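Local coordinates for aminotransferase, class III (Thermomicrobium roseum, PDB 6IO1) that acts as a thermostable (S)-enantioselective omega-transaminase, a pyridoxal-phosphate-dependent enzyme that transfers amino groups between amines and carbonyl compounds, at the interface of chains A and B. Numbering follows the deposited sequence. Chains: chain A/B, Aminotransferase, class III.

The three contacts are spread along the two-fold interface of a class III aminotransferase dimer, and each recurs with the chains exchanged. Contact 2 lies at the active site, where the catalytic lysine of one chain meets a threonine of the other. Contact 3 is about 17 Å from it, centre to centre of their C-alpha atoms, and draws on the same stretch of chain B, B:Phe85 lying between B:Arg82 and B:Pro95 in sequence. Contact 1 is peripheral, about 32 Å from contact 2 and 46 Å from contact 3. Its helix 121-138 runs from the cofactor pocket to this outlying contact.

Contact 1: the interface of chains A and B. Residues chain A 137, 316; chain B 172-173.
B:Glu172 and B:Gly173, on a loop of one subunit, pack against A:Trp137 near the C-terminal end of helix 121-138 in the other, at the dimer interface of this class III, fold-type I aminotransferase. B:Gly173 lies over one face of the indole. Its CA stands 3.5 Å from the centroid of the A:Trp137 five-membered ring, displaced toward the rim, as a CH-pi contact. With a positive phi the glycine takes a backbone form that residues with side chains adopt less readily, and its bare CA can come down onto the ring. The carbonyl O of B:Gly173 also reaches CB of A:Trp137, at 3.6 Å. CG of A:Trp137 is trans to the backbone N (chi1 -176°), which carries the ring away from its helix toward the partner loop. CG of B:Glu172 lies on the same side of the indole as the glycine, just beyond the CZ2-CH2 rim, 3.9 Å from CZ2 of A:Trp137. The glutamate is stretched out as far as its carboxylate, which delivers OE1 to the guanidinium of A:Arg316. NH1 of A:Arg316 and OE1 of B:Glu172 are 3.0 Å apart in a salt bridge. OE1 lies at the guanidinium edge, in its plane; the hydrogen bond is weak, bent to 122° at the hydrogen, and the two planes stand 77° apart. Within chain A, CZ3 of A:Trp137 lies 4.2 Å above the centre of the A:Arg316 guanidinium, so this corner of the indole rests against the arginine's face.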
loop_
_atom_site.group_PDB
_atom_site.type_symbol
_atom_site.label_atom_id
_atom_site.label_comp_id
_atom_site.label_asym_id
_atom_site.label_seq_id
_atom_site.Cartn_x
_atom_site.Cartn_y
_atom_site.Cartn_z
ATOM N N TRP A 137 1.020 16.720 17.622
ATOM C CA TRP A 137 -0.027 17.712 17.389
ATOM C C TRP A 137 -1.079 17.674 18.492
ATOM O O TRP A 137 -1.524 18.723 18.974
ATOM C CB TRP A 137 -0.666 17.470 16.021
ATOM C CG TRP A 137 -1.701 18.480 15.617
ATOM C CD1 TRP A 137 -1.477 19.709 15.068
ATOM C CD2 TRP A 137 -3.124 18.335 15.710
ATOM N NE1 TRP A 137 -2.672 20.342 14.821
ATOM C CE2 TRP A 137 -3.698 19.520 15.206
ATOM C CE3 TRP A 137 -3.968 17.321 16.173
ATOM C CZ2 TRP A 137 -5.076 19.718 15.154
ATOM C CZ3 TRP A 137 -5.338 17.521 16.120
ATOM C CH2 TRP A 137 -5.877 18.710 15.614
ATOM N N ARG A 316 -12.789 12.719 18.407
ATOM C CA ARG A 316 -12.842 13.031 16.987
ATOM C C ARG A 316 -12.454 11.776 16.222
ATOM O O ARG A 316 -11.867 10.845 16.781
ATOM C CB ARG A 316 -11.910 14.194 16.631
ATOM C CG ARG A 316 -10.438 13.849 16.779
ATOM C CD ARG A 316 -9.575 15.084 16.975
ATOM N NE ARG A 316 -9.461 15.886 15.760
ATOM C CZ ARG A 316 -8.722 15.550 14.707
ATOM N NH1 ARG A 316 -8.678 16.346 13.647
ATOM N NH2 ARG A 316 -8.024 14.423 14.711
ATOM N N GLU B 172 -5.476 17.626 8.451
ATOM C CA GLU B 172 -5.322 18.246 9.763
ATOM C C GLU B 172 -4.490 17.397 10.717
ATOM O O GLU B 172 -4.767 16.211 10.923
ATOM C CB GLU B 172 -6.701 18.510 10.369
ATOM C CG GLU B 172 -6.675 19.296 11.668
ATOM C CD GLU B 172 -8.065 19.581 12.202
ATOM O OE1 GLU B 172 -8.985 18.785 11.920
ATOM O OE2 GLU B 172 -8.237 20.601 12.902
ATOM N N GLY B 173 -3.462 18.017 11.296
ATOM C CA GLY B 173 -2.670 17.421 12.351
ATOM C C GLY B 173 -1.567 16.481 11.918
ATOM O O GLY B 173 -0.828 15.992 12.780
#

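Contact 2: the interface of chains A and B. Residues chain A 62, 289, 292, 294, 296; chain B 85, 323-324.
B:Phe85 packs against A:Gly294 and A:Asn62 beside the active site of this class III, fold-type I aminotransferase, whose catalytic centre both subunits build. Its CB touches the carbonyl O of A:Gly294 at 3.4 Å, and CG and CD1 stay near the same oxygen. CD2 and CE2 lie beneath the amide of A:Asn62, whose ND2 is 3.2 Å from CE2 of B:Phe85. The amide stands on the phenyl face, the two planes 89° apart, with ND2 over the rim by CD2 and CE2 and OD1 farther out, beyond that rim. CZ of B:Phe85 is 3.7 Å from ND2 of A:Asn62. CE1 of B:Tyr324 packs on that same face, and the carbonyl O of B:Thr323 lies at the ring edge, in plane. In place of B:Phe85 an alanine would probably leave the A:Asn62 amide without its supporting ring and free to turn. A:Lys289, the lysine that carries the cofactor as a Schiff base in this family but is unlinked here, the cofactor being in the pyridoxamine form, runs extended to CE and then bends (chi4 -58°). The bend lets NZ of A:Lys289 donate a hydrogen bond of 3.0 Å to the hydroxyl OG1 of B:Thr323. Water 1 bridges the same two atoms. The phenol OH of B:Tyr324 lies against CA of A:Lys289 at 3.2 Å. Behind it, OG1 of A:Thr292 donates to the carbonyl O of A:Val296 at 2.6 Å, in the carbonyl plane, tying the A:Gly294 loop together.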
loop_
_atom_site.group_PDB
_atom_site.type_symbol
_atom_site.label_atom_id
_atom_site.label_comp_id
_atom_site.label_asym_id
_atom_site.label_seq_id
_atom_site.Cartn_x
_atom_site.Cartn_y
_atom_site.Cartn_z
ATOM N N ASN A 62 10.924 -11.767 2.266
ATOM C CA ASN A 62 9.646 -11.962 2.943
ATOM C C ASN A 62 9.117 -13.388 3.000
ATOM O O ASN A 62 8.278 -13.656 3.865
ATOM C CB ASN A 62 8.560 -11.071 2.314
ATOM C CG ASN A 62 8.406 -11.279 0.825
ATOM O OD1 ASN A 62 9.282 -11.829 0.165
ATOM N ND2 ASN A 62 7.284 -10.821 0.284
ATOM N N LYS A 289 5.900 -7.860 5.199
ATOM C CA LYS A 289 6.629 -8.988 4.634
ATOM C C LYS A 289 6.387 -10.290 5.396
ATOM O O LYS A 289 5.306 -10.895 5.317
ATOM C CB LYS A 289 8.132 -8.672 4.608
ATOM C CG LYS A 289 8.535 -7.472 3.755
ATOM C CD LYS A 289 10.055 -7.390 3.612
ATOM C CE LYS A 289 10.498 -6.184 2.790
ATOM N NZ LYS A 289 9.918 -6.167 1.422
ATOM N N THR A 292 3.271 -12.485 6.898
ATOM C CA THR A 292 2.496 -13.483 6.175
ATOM C C THR A 292 3.374 -14.405 5.348
ATOM O O THR A 292 2.846 -15.242 4.607
ATOM C CB THR A 292 1.458 -12.818 5.263
ATOM O OG1 THR A 292 2.098 -11.839 4.435
ATOM C CG2 THR A 292 0.370 -12.156 6.087
ATOM N N GLY A 294 4.827 -13.421 2.888
ATOM C CA GLY A 294 4.529 -12.952 1.553
ATOM C C GLY A 294 3.342 -13.614 0.896
ATOM O O GLY A 294 3.042 -13.298 -0.263
ATOM N N VAL A 296 0.141 -13.304 1.523
ATOM C CA VAL A 296 -0.874 -12.279 1.279
ATOM C C VAL A 296 -0.274 -10.939 1.694
ATOM O O VAL A 296 0.422 -10.872 2.717
ATOM C CB VAL A 296 -2.180 -12.569 2.044
ATOM C CG1 VAL A 296 -3.232 -11.515 1.735
ATOM C CG2 VAL A 296 -2.723 -13.953 1.711
ATOM N N PHE B 85 4.193 -16.025 -3.630
ATOM C CA PHE B 85 4.798 -14.730 -3.906
ATOM C C PHE B 85 5.936 -14.898 -4.897
ATOM O O PHE B 85 6.899 -15.623 -4.633
ATOM C CB PHE B 85 5.311 -14.052 -2.634
ATOM C CG PHE B 85 5.865 -12.678 -2.877
ATOM C CD1 PHE B 85 5.051 -11.675 -3.376
ATOM C CD2 PHE B 85 7.198 -12.393 -2.634
ATOM C CE1 PHE B 85 5.550 -10.409 -3.614
ATOM C CE2 PHE B 85 7.705 -11.126 -2.871
ATOM C CZ PHE B 85 6.878 -10.133 -3.361
ATOM N N THR B 323 6.605 -3.461 -2.623
ATOM C CA THR B 323 7.079 -4.837 -2.484
ATOM C C THR B 323 6.110 -5.841 -3.100
ATOM O O THR B 323 6.532 -6.774 -3.793
ATOM C CB THR B 323 7.308 -5.161 -1.007
ATOM O OG1 THR B 323 8.432 -4.414 -0.520
ATOM C CG2 THR B 323 7.571 -6.648 -0.817
ATOM N N TYR B 324 4.811 -5.659 -2.878
ATOM C CA TYR B 324 3.813 -6.635 -3.288
ATOM C C TYR B 324 3.223 -6.340 -4.662
ATOM O O TYR B 324 2.137 -6.837 -4.981
ATOM C CB TYR B 324 2.718 -6.731 -2.226
ATOM C CG TYR B 324 3.195 -7.495 -1.015
ATOM C CD1 TYR B 324 3.719 -8.772 -1.149
ATOM C CD2 TYR B 324 3.158 -6.931 0.253
ATOM C CE1 TYR B 324 4.172 -9.479 -0.057
ATOM C CE2 TYR B 324 3.610 -7.632 1.356
ATOM C CZ TYR B 324 4.115 -8.905 1.193
ATOM O OH TYR B 324 4.567 -9.614 2.280
HETATM O O HOH W 1 11.473 -4.093 -0.600
#

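Contact 3: the interface of chains A and B. Residues chain A 6, 11, 36-38; chain B 82, 94-95, 99.
B:Pro95, in the first turn of helix 95-107, packs its pyrrolidine ring into the corner formed by the face of A:Trp6 and the side chain of A:Val38, an apolar patch of the aminotransferase dimer interface. Its CG lies over the indole face, 3.9 Å from the centroid of the A:Trp6 six-membered ring, a CH-pi contact, while CB of B:Pro95 meets CZ3 of A:Trp6 at 3.5 Å. From the strand, CG1 of A:Val38 presses on CG of B:Pro95 at 3.6 Å, and CD of B:Pro95 comes to the carbonyl O of A:Leu37 at 3.3 Å. CG1 of A:Val36 adds a looser touch at CD. B:Arg82 arrives from the opposite direction; its aliphatic CD is 3.8 Å from CZ2 of A:Trp6, and a turn at chi3 (-37°) brings the guanidinium to the CZ2-CH2 edge of the indole, its plane turned 61° from the ring. In the next shell, CB of A:Val38 lies on the indole face that B:Pro95 also covers and steadies A:Trp6. A:Leu11 on helix 8-18 extends the apolar wall, its CD2 4.0 Å from OE2 of B:Glu99. The N-terminal segment and strand 35-41 of one subunit thus pack against the start of helix 95-107 and the end of helix 70-82 in the other.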
loop_
_atom_site.group_PDB
_atom_site.type_symbol
_atom_site.label_atom_id
_atom_site.label_comp_id
_atom_site.label_asym_id
_atom_site.label_seq_id
_atom_site.Cartn_x
_atom_site.Cartn_y
_atom_site.Cartn_z
ATOM N N TRP A 6 3.507 -24.553 -19.133
ATOM C CA TRP A 6 3.505 -23.136 -19.453
ATOM C C TRP A 6 4.011 -22.910 -20.870
ATOM O O TRP A 6 4.794 -23.703 -21.402
ATOM C CB TRP A 6 4.339 -22.367 -18.432
ATOM C CG TRP A 6 3.906 -22.717 -17.049
ATOM C CD1 TRP A 6 4.472 -23.640 -16.219
ATOM C CD2 TRP A 6 2.774 -22.188 -16.350
ATOM N NE1 TRP A 6 3.773 -23.703 -15.038
ATOM C CE2 TRP A 6 2.728 -22.820 -15.093
ATOM C CE3 TRP A 6 1.803 -21.232 -16.662
ATOM C CZ2 TRP A 6 1.750 -22.527 -14.147
ATOM C CZ3 TRP A 6 0.833 -20.943 -15.722
ATOM C CH2 TRP A 6 0.814 -21.586 -14.480
ATOM N N LEU A 11 4.302 -16.090 -22.539
ATOM C CA LEU A 11 4.391 -15.293 -21.319
ATOM C C LEU A 11 5.407 -14.167 -21.465
ATOM O O LEU A 11 5.159 -13.037 -21.029
ATOM C CB LEU A 11 4.746 -16.189 -20.132
ATOM C CG LEU A 11 3.641 -17.168 -19.719
ATOM C CD1 LEU A 11 4.173 -18.224 -18.763
ATOM C CD2 LEU A 11 2.468 -16.421 -19.105
ATOM N N VAL A 36 10.284 -15.666 -15.703
ATOM C CA VAL A 36 8.921 -15.986 -15.299
ATOM C C VAL A 36 8.974 -17.196 -14.377
ATOM O O VAL A 36 9.284 -18.306 -14.817
ATOM C CB VAL A 36 8.022 -16.252 -16.513
ATOM C CG1 VAL A 36 6.596 -16.531 -16.067
ATOM C CG2 VAL A 36 8.069 -15.075 -17.476
ATOM N N LEU A 37 8.649 -16.988 -13.104
ATOM C CA LEU A 37 8.624 -18.054 -12.111
ATOM C C LEU A 37 7.192 -18.541 -11.938
ATOM O O LEU A 37 6.270 -17.732 -11.784
ATOM C CB LEU A 37 9.192 -17.570 -10.777
ATOM C CG LEU A 37 10.640 -17.074 -10.825
ATOM C CD1 LEU A 37 11.103 -16.627 -9.448
ATOM C CD2 LEU A 37 11.558 -18.153 -11.382
ATOM N N VAL A 38 7.009 -19.859 -11.961
ATOM C CA VAL A 38 5.679 -20.453 -12.022
ATOM C C VAL A 38 5.378 -21.382 -10.857
ATOM O O VAL A 38 4.205 -21.728 -10.656
ATOM C CB VAL A 38 5.465 -21.210 -13.351
ATOM C CG1 VAL A 38 5.880 -20.346 -14.528
ATOM C CG2 VAL A 38 6.244 -22.514 -13.341
ATOM N N ARG B 82 0.639 -23.414 -5.492
ATOM C CA ARG B 82 1.621 -23.467 -6.574
ATOM C C ARG B 82 2.813 -22.552 -6.298
ATOM O O ARG B 82 3.967 -22.999 -6.310
ATOM C CB ARG B 82 0.954 -23.103 -7.899
ATOM C CG ARG B 82 1.909 -23.069 -9.073
ATOM C CD ARG B 82 1.160 -22.920 -10.381
ATOM N NE ARG B 82 -0.091 -23.670 -10.372
ATOM C CZ ARG B 82 -1.100 -23.447 -11.207
ATOM N NH1 ARG B 82 -1.010 -22.488 -12.117
ATOM N NH2 ARG B 82 -2.203 -24.177 -11.127
ATOM N N SER B 94 5.294 -13.564 -12.453
ATOM C CA SER B 94 4.525 -14.795 -12.400
ATOM C C SER B 94 3.479 -14.819 -13.512
ATOM O O SER B 94 3.094 -13.768 -14.036
ATOM C CB SER B 94 3.837 -14.946 -11.036
ATOM O OG SER B 94 2.735 -14.064 -10.916
ATOM N N PRO B 95 3.005 -16.000 -13.903
ATOM C CA PRO B 95 2.015 -16.094 -14.990
ATOM C C PRO B 95 0.737 -15.316 -14.707
ATOM O O PRO B 95 0.226 -14.642 -15.617
ATOM C CB PRO B 95 1.744 -17.603 -15.085
ATOM C CG PRO B 95 3.023 -18.216 -14.651
ATOM C CD PRO B 95 3.550 -17.326 -13.552
ATOM N N GLU B 99 -0.735 -12.432 -17.288
ATOM C CA GLU B 99 -2.046 -12.599 -17.906
ATOM C C GLU B 99 -2.989 -11.468 -17.513
ATOM O O GLU B 99 -3.761 -10.980 -18.347
ATOM C CB GLU B 99 -2.639 -13.957 -17.531
ATOM C CG GLU B 99 -1.839 -15.151 -18.043
ATOM C CD GLU B 99 -1.986 -15.382 -19.540
ATOM O OE1 GLU B 99 -2.633 -14.560 -20.224
ATOM O OE2 GLU B 99 -1.450 -16.395 -20.036
#